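PDB 3RF2: small ribosomal subunit protein uS8 from Aquifex aeolicus, which binds 16S rRNA, probably as a primary binding protein of its central domain, and probably helps to organise assembly of the platform of the 30S subunit. Local coordinates for residues L32-F45 with I139-E153. Residues are numbered along the deposited sequence; the frame is centred on the assembly and turned at random.
Sequences LKERILDVLKKEGF and IAIVSTDAGVMTDHE. With SO4 (sulfate ion), chain B.
V39 faces V148, I141 and T150 from the middle of helix 32-43. CG1, anti to the backbone N (chi1 -177°), lies 3.7 Å from T150 CG2 and also meets I141 CG1. CG2 goes to V148, 3.9 Å from V148 CG1. One turn earlier, R35 carries CB and CD across V148, with R35 CB 3.7 Å from V148 CB. L32 CD1 reaches the same valine at CG2. I141 CD1 touches both I36 CG2 and L40 CD2, 4.0 Å from each. I139 CD1 meets the F45 ring obliquely, 3.7 Å from CE2.

The contact joins helix 31-43, in the N-terminal half, to the antiparallel C-terminal sheet of uS8. Strands 139-144 and 149-150 form a hairpin there, and V167 of strand 161-167 also touches F45, I139 and I141. G44 ends the helix in a Schellman motif.

The polar contacts lie at one margin. K42 NZ forms a weak salt-bridge bond to E153 OE2 at 3.1 Å and another weak one to E43 OE2. A water bonds T150 OG1 and, weakly, E43 OE2. T150, the N-cap of helix 151-156, forms a capping box with E153: E153 N donates to T150 OG1 (3.1 Å), and T150 N to E153 OE1 on its anti side.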
loop_
_atom_site.group_PDB
_atom_site.type_symbol
_atom_site.label_atom_id
_atom_site.label_comp_id
_atom_site.label_asym_id
_atom_site.label_seq_id
_atom_site.Cartn_x
_atom_site.Cartn_y
_atom_site.Cartn_z
ATOM N N LEU A 32 4.809 -7.612 -5.035
ATOM C CA LEU A 32 5.500 -6.387 -4.674
ATOM C C LEU A 32 4.600 -5.500 -3.811
ATOM O O LEU A 32 5.026 -5.010 -2.776
ATOM C CB LEU A 32 5.928 -5.633 -5.935
ATOM C CG LEU A 32 6.699 -4.349 -5.651
ATOM C CD1 LEU A 32 7.722 -4.616 -4.570
ATOM C CD2 LEU A 32 7.385 -3.830 -6.927
ATOM N N LYS A 33 3.367 -5.290 -4.257
ATOM C CA LYS A 33 2.388 -4.509 -3.505
ATOM C C LYS A 33 2.199 -5.058 -2.086
ATOM O O LYS A 33 2.114 -4.317 -1.115
ATOM C CB LYS A 33 1.047 -4.476 -4.252
ATOM C CG LYS A 33 0.921 -3.309 -5.220
ATOM C CD LYS A 33 -0.433 -3.271 -5.915
ATOM C CE LYS A 33 -0.285 -3.499 -7.425
ATOM N NZ LYS A 33 -1.597 -3.718 -8.089
ATOM N N GLU A 34 2.141 -6.375 -1.981
ATOM C CA GLU A 34 2.036 -7.032 -0.705
ATOM C C GLU A 34 3.222 -6.757 0.202
ATOM O O GLU A 34 3.031 -6.546 1.395
ATOM C CB GLU A 34 1.858 -8.542 -0.888
ATOM C CG GLU A 34 0.582 -8.926 -1.613
ATOM C CD GLU A 34 0.303 -10.421 -1.516
ATOM O OE1 GLU A 34 1.244 -11.186 -1.191
ATOM O OE2 GLU A 34 -0.861 -10.820 -1.742
ATOM N N ARG A 35 4.442 -6.789 -0.334
ATOM C CA ARG A 35 5.609 -6.510 0.497
ATOM C C ARG A 35 5.602 -5.062 0.910
ATOM O O ARG A 35 6.087 -4.720 1.983
ATOM C CB ARG A 35 6.923 -6.849 -0.199
ATOM C CG ARG A 35 7.323 -8.305 -0.069
ATOM C CD ARG A 35 8.772 -8.521 -0.469
ATOM N NE ARG A 35 9.093 -9.938 -0.616
ATOM C CZ ARG A 35 8.795 -10.653 -1.695
ATOM N NH1 ARG A 35 8.163 -10.079 -2.708
ATOM N NH2 ARG A 35 9.117 -11.941 -1.759
ATOM N N ILE A 36 5.056 -4.214 0.047
ATOM C CA ILE A 36 4.978 -2.780 0.340
ATOM C C ILE A 36 3.969 -2.497 1.456
ATOM O O ILE A 36 4.273 -1.795 2.409
ATOM C CB ILE A 36 4.612 -1.966 -0.906
ATOM C CG1 ILE A 36 5.781 -1.973 -1.901
ATOM C CG2 ILE A 36 4.281 -0.523 -0.523
ATOM C CD1 ILE A 36 5.417 -1.370 -3.232
ATOM N N LEU A 37 2.787 -3.090 1.331
ATOM C CA LEU A 37 1.748 -2.974 2.339
ATOM C C LEU A 37 2.212 -3.516 3.665
ATOM O O LEU A 37 1.782 -3.043 4.712
ATOM C CB LEU A 37 0.500 -3.706 1.899
ATOM C CG LEU A 37 -0.231 -3.069 0.733
ATOM C CD1 LEU A 37 -1.383 -3.967 0.262
ATOM C CD2 LEU A 37 -0.753 -1.778 1.222
ATOM N N ASP A 38 3.091 -4.508 3.626
ATOM C CA ASP A 38 3.609 -5.092 4.858
ATOM C C ASP A 38 4.555 -4.130 5.555
ATOM O O ASP A 38 4.569 -4.047 6.793
ATOM C CB ASP A 38 4.297 -6.427 4.589
ATOM C CG ASP A 38 3.434 -7.614 4.974
ATOM O OD1 ASP A 38 2.231 -7.616 4.650
ATOM O OD2 ASP A 38 3.959 -8.537 5.629
ATOM N N VAL A 39 5.327 -3.390 4.765
ATOM C CA VAL A 39 6.104 -2.293 5.338
ATOM C C VAL A 39 5.188 -1.236 5.953
ATOM O O VAL A 39 5.422 -0.761 7.065
ATOM C CB VAL A 39 6.982 -1.578 4.295
ATOM C CG1 VAL A 39 7.822 -0.484 4.985
ATOM C CG2 VAL A 39 7.861 -2.587 3.530
ATOM N N LEU A 40 4.156 -0.854 5.211
ATOM C CA LEU A 40 3.257 0.205 5.656
ATOM C C LEU A 40 2.558 -0.176 6.974
ATOM O O LEU A 40 2.397 0.660 7.866
ATOM C CB LEU A 40 2.227 0.527 4.566
ATOM C CG LEU A 40 2.686 1.268 3.305
ATOM C CD1 LEU A 40 1.518 1.477 2.369
ATOM C CD2 LEU A 40 3.283 2.612 3.676
ATOM N N LYS A 41 2.158 -1.437 7.086
ATOM C CA LYS A 41 1.526 -1.952 8.304
ATOM C C LYS A 41 2.508 -1.982 9.476
ATOM O O LYS A 41 2.202 -1.554 10.592
ATOM C CB LYS A 41 1.013 -3.364 8.074
ATOM C CG LYS A 41 0.226 -3.926 9.264
ATOM C CD LYS A 41 0.042 -5.411 9.075
ATOM C CE LYS A 41 -0.805 -6.020 10.189
ATOM N NZ LYS A 41 -1.187 -7.422 9.840
ATOM N N LYS A 42 3.698 -2.498 9.202
ATOM C CA LYS A 42 4.747 -2.577 10.198
ATOM C C LYS A 42 5.120 -1.189 10.733
ATOM O O LYS A 42 5.445 -1.048 11.907
ATOM C CB LYS A 42 5.971 -3.269 9.591
ATOM C CG LYS A 42 7.149 -3.385 10.540
ATOM C CD LYS A 42 8.385 -3.956 9.847
ATOM C CE LYS A 42 9.612 -3.852 10.744
ATOM N NZ LYS A 42 9.867 -2.436 11.139
ATOM N N GLU A 43 5.081 -0.166 9.877
ATOM C CA GLU A 43 5.460 1.179 10.303
ATOM C C GLU A 43 4.314 1.979 10.897
ATOM O O GLU A 43 4.518 3.082 11.394
ATOM C CB GLU A 43 6.069 1.962 9.140
ATOM C CG GLU A 43 7.374 1.376 8.667
ATOM C CD GLU A 43 8.432 1.440 9.733
ATOM O OE1 GLU A 43 8.588 2.531 10.332
ATOM O OE2 GLU A 43 9.089 0.398 9.978
ATOM N N GLY A 44 3.105 1.438 10.820
ATOM C CA GLY A 44 1.954 2.095 11.408
ATOM C C GLY A 44 1.257 3.086 10.499
ATOM O O GLY A 44 0.489 3.928 10.963
ATOM N N PHE A 45 1.516 2.990 9.199
ATOM C CA PHE A 45 0.922 3.899 8.239
ATOM C C PHE A 45 -0.454 3.423 7.787
ATOM O O PHE A 45 -1.273 4.230 7.363
ATOM C CB PHE A 45 1.855 4.106 7.042
ATOM C CG PHE A 45 2.982 5.067 7.318
ATOM C CD1 PHE A 45 2.732 6.418 7.436
ATOM C CD2 PHE A 45 4.278 4.619 7.450
ATOM C CE1 PHE A 45 3.750 7.307 7.685
ATOM C CE2 PHE A 45 5.314 5.508 7.713
ATOM C CZ PHE A 45 5.049 6.855 7.829
ATOM N N ILE A 139 9.599 7.726 5.840
ATOM C CA ILE A 139 10.356 6.576 5.371
ATOM C C ILE A 139 10.477 6.556 3.871
ATOM O O ILE A 139 9.618 7.070 3.155
ATOM C CB ILE A 139 9.695 5.246 5.759
ATOM C CG1 ILE A 139 8.338 5.098 5.078
ATOM C CG2 ILE A 139 9.561 5.110 7.279
ATOM C CD1 ILE A 139 7.649 3.752 5.401
ATOM N N ALA A 140 11.561 5.950 3.398
ATOM C CA ALA A 140 11.641 5.520 2.021
ATOM C C ALA A 140 11.379 4.036 2.057
ATOM O O ALA A 140 11.851 3.336 2.956
ATOM C CB ALA A 140 13.018 5.796 1.435
ATOM N N ILE A 141 10.609 3.554 1.092
ATOM C CA ILE A 141 10.469 2.121 0.918
ATOM C C ILE A 141 11.387 1.689 -0.223
ATOM O O ILE A 141 11.302 2.228 -1.328
ATOM C CB ILE A 141 9.006 1.738 0.616
ATOM C CG1 ILE A 141 8.128 2.052 1.841
ATOM C CG2 ILE A 141 8.933 0.279 0.223
ATOM C CD1 ILE A 141 6.648 2.011 1.567
ATOM N N VAL A 142 12.268 0.730 0.055
ATOM C CA VAL A 142 13.324 0.360 -0.872
ATOM C C VAL A 142 13.351 -1.127 -1.179
ATOM O O VAL A 142 13.321 -1.960 -0.272
ATOM C CB VAL A 142 14.711 0.754 -0.328
ATOM C CG1 VAL A 142 14.774 2.264 -0.059
ATOM C CG2 VAL A 142 15.011 -0.005 0.930
ATOM N N SER A 143 13.438 -1.456 -2.466
ATOM C CA SER A 143 13.548 -2.848 -2.884
ATOM C C SER A 143 15.008 -3.278 -2.911
ATOM O O SER A 143 15.770 -2.843 -3.774
ATOM C CB SER A 143 12.923 -3.038 -4.263
ATOM O OG SER A 143 13.095 -4.369 -4.712
ATOM N N THR A 144 15.391 -4.122 -1.956
ATOM C CA THR A 144 16.769 -4.558 -1.831
ATOM C C THR A 144 16.902 -5.999 -2.293
ATOM O O THR A 144 15.909 -6.648 -2.629
ATOM C CB THR A 144 17.249 -4.513 -0.373
ATOM O OG1 THR A 144 16.868 -5.726 0.286
ATOM C CG2 THR A 144 16.653 -3.331 0.361
ATOM N N ASP A 145 18.124 -6.514 -2.307
ATOM C CA ASP A 145 18.296 -7.910 -2.686
ATOM C C ASP A 145 17.967 -8.808 -1.488
ATOM O O ASP A 145 18.166 -10.023 -1.526
ATOM C CB ASP A 145 19.707 -8.181 -3.227
ATOM C CG ASP A 145 20.788 -8.076 -2.158
ATOM O OD1 ASP A 145 20.462 -7.887 -0.965
ATOM O OD2 ASP A 145 21.978 -8.204 -2.515
ATOM N N ALA A 146 17.471 -8.190 -0.422
ATOM C CA ALA A 146 17.070 -8.922 0.771
ATOM C C ALA A 146 15.598 -8.692 1.099
ATOM O O ALA A 146 15.146 -8.980 2.206
ATOM C CB ALA A 146 17.949 -8.532 1.945
ATOM N N GLY A 147 14.850 -8.177 0.129
ATOM C CA GLY A 147 13.444 -7.880 0.334
ATOM C C GLY A 147 13.148 -6.388 0.422
ATOM O O GLY A 147 14.052 -5.548 0.377
ATOM N N VAL A 148 11.859 -6.075 0.545
ATOM C CA VAL A 148 11.349 -4.715 0.519
ATOM C C VAL A 148 11.270 -4.233 1.952
ATOM O O VAL A 148 10.674 -4.908 2.786
ATOM C CB VAL A 148 9.944 -4.693 -0.119
ATOM C CG1 VAL A 148 9.330 -3.305 -0.065
ATOM C CG2 VAL A 148 10.010 -5.189 -1.562
ATOM N N MET A 149 11.864 -3.077 2.249
ATOM C CA MET A 149 12.020 -2.640 3.635
ATOM C C MET A 149 12.217 -1.131 3.723
ATOM O O MET A 149 12.266 -0.449 2.703
ATOM C CB MET A 149 13.224 -3.349 4.262
ATOM C CG MET A 149 14.505 -3.200 3.431
ATOM S SD MET A 149 16.007 -3.849 4.204
ATOM C CE MET A 149 15.799 -5.620 3.965
ATOM N N THR A 150 12.356 -0.611 4.939
ATOM C CA THR A 150 12.531 0.821 5.106
ATOM C C THR A 150 13.964 1.223 4.851
ATOM O O THR A 150 14.857 0.378 4.738
ATOM C CB THR A 150 12.102 1.320 6.499
ATOM O OG1 THR A 150 12.926 0.722 7.505
ATOM C CG2 THR A 150 10.663 0.959 6.767
ATOM N N ASP A 151 14.175 2.526 4.728
ATOM C CA ASP A 151 15.519 3.040 4.587
ATOM C C ASP A 151 16.280 2.711 5.858
ATOM O O ASP A 151 17.415 2.258 5.809
ATOM C CB ASP A 151 15.515 4.546 4.309
ATOM C CG ASP A 151 14.691 5.326 5.337
ATOM O OD1 ASP A 151 13.469 5.091 5.425
ATOM O OD2 ASP A 151 15.266 6.165 6.046
ATOM N N HIS A 152 15.637 2.904 7.001
ATOM C CA HIS A 152 16.270 2.583 8.271
ATOM C C HIS A 152 16.801 1.152 8.282
ATOM O O HIS A 152 17.930 0.900 8.702
ATOM C CB HIS A 152 15.309 2.819 9.443
ATOM C CG HIS A 152 15.896 2.483 10.778
ATOM N ND1 HIS A 152 15.849 1.212 11.317
ATOM C CD2 HIS A 152 16.560 3.244 11.684
ATOM C CE1 HIS A 152 16.453 1.208 12.491
ATOM N NE2 HIS A 152 16.895 2.432 12.736
ATOM N N GLU A 153 15.998 0.208 7.812
ATOM C CA GLU A 153 16.431 -1.185 7.823
ATOM C C GLU A 153 17.510 -1.450 6.777
ATOM O O GLU A 153 18.484 -2.154 7.050
ATOM C CB GLU A 153 15.238 -2.128 7.657
ATOM C CG GLU A 153 14.284 -2.064 8.840
ATOM C CD GLU A 153 12.953 -2.743 8.581
ATOM O OE1 GLU A 153 12.482 -2.750 7.416
ATOM O OE2 GLU A 153 12.374 -3.269 9.559
HETATM S S SO4 B . -2.503 -4.413 -11.846
HETATM O O1 SO4 B . -2.116 -3.387 -10.879
HETATM O O2 SO4 B . -2.175 -3.953 -13.192
HETATM O O3 SO4 B . -3.945 -4.628 -11.764
HETATM O O4 SO4 B . -1.786 -5.651 -11.543
HETATM O O HOH W 1 12.381 0.852 10.295
#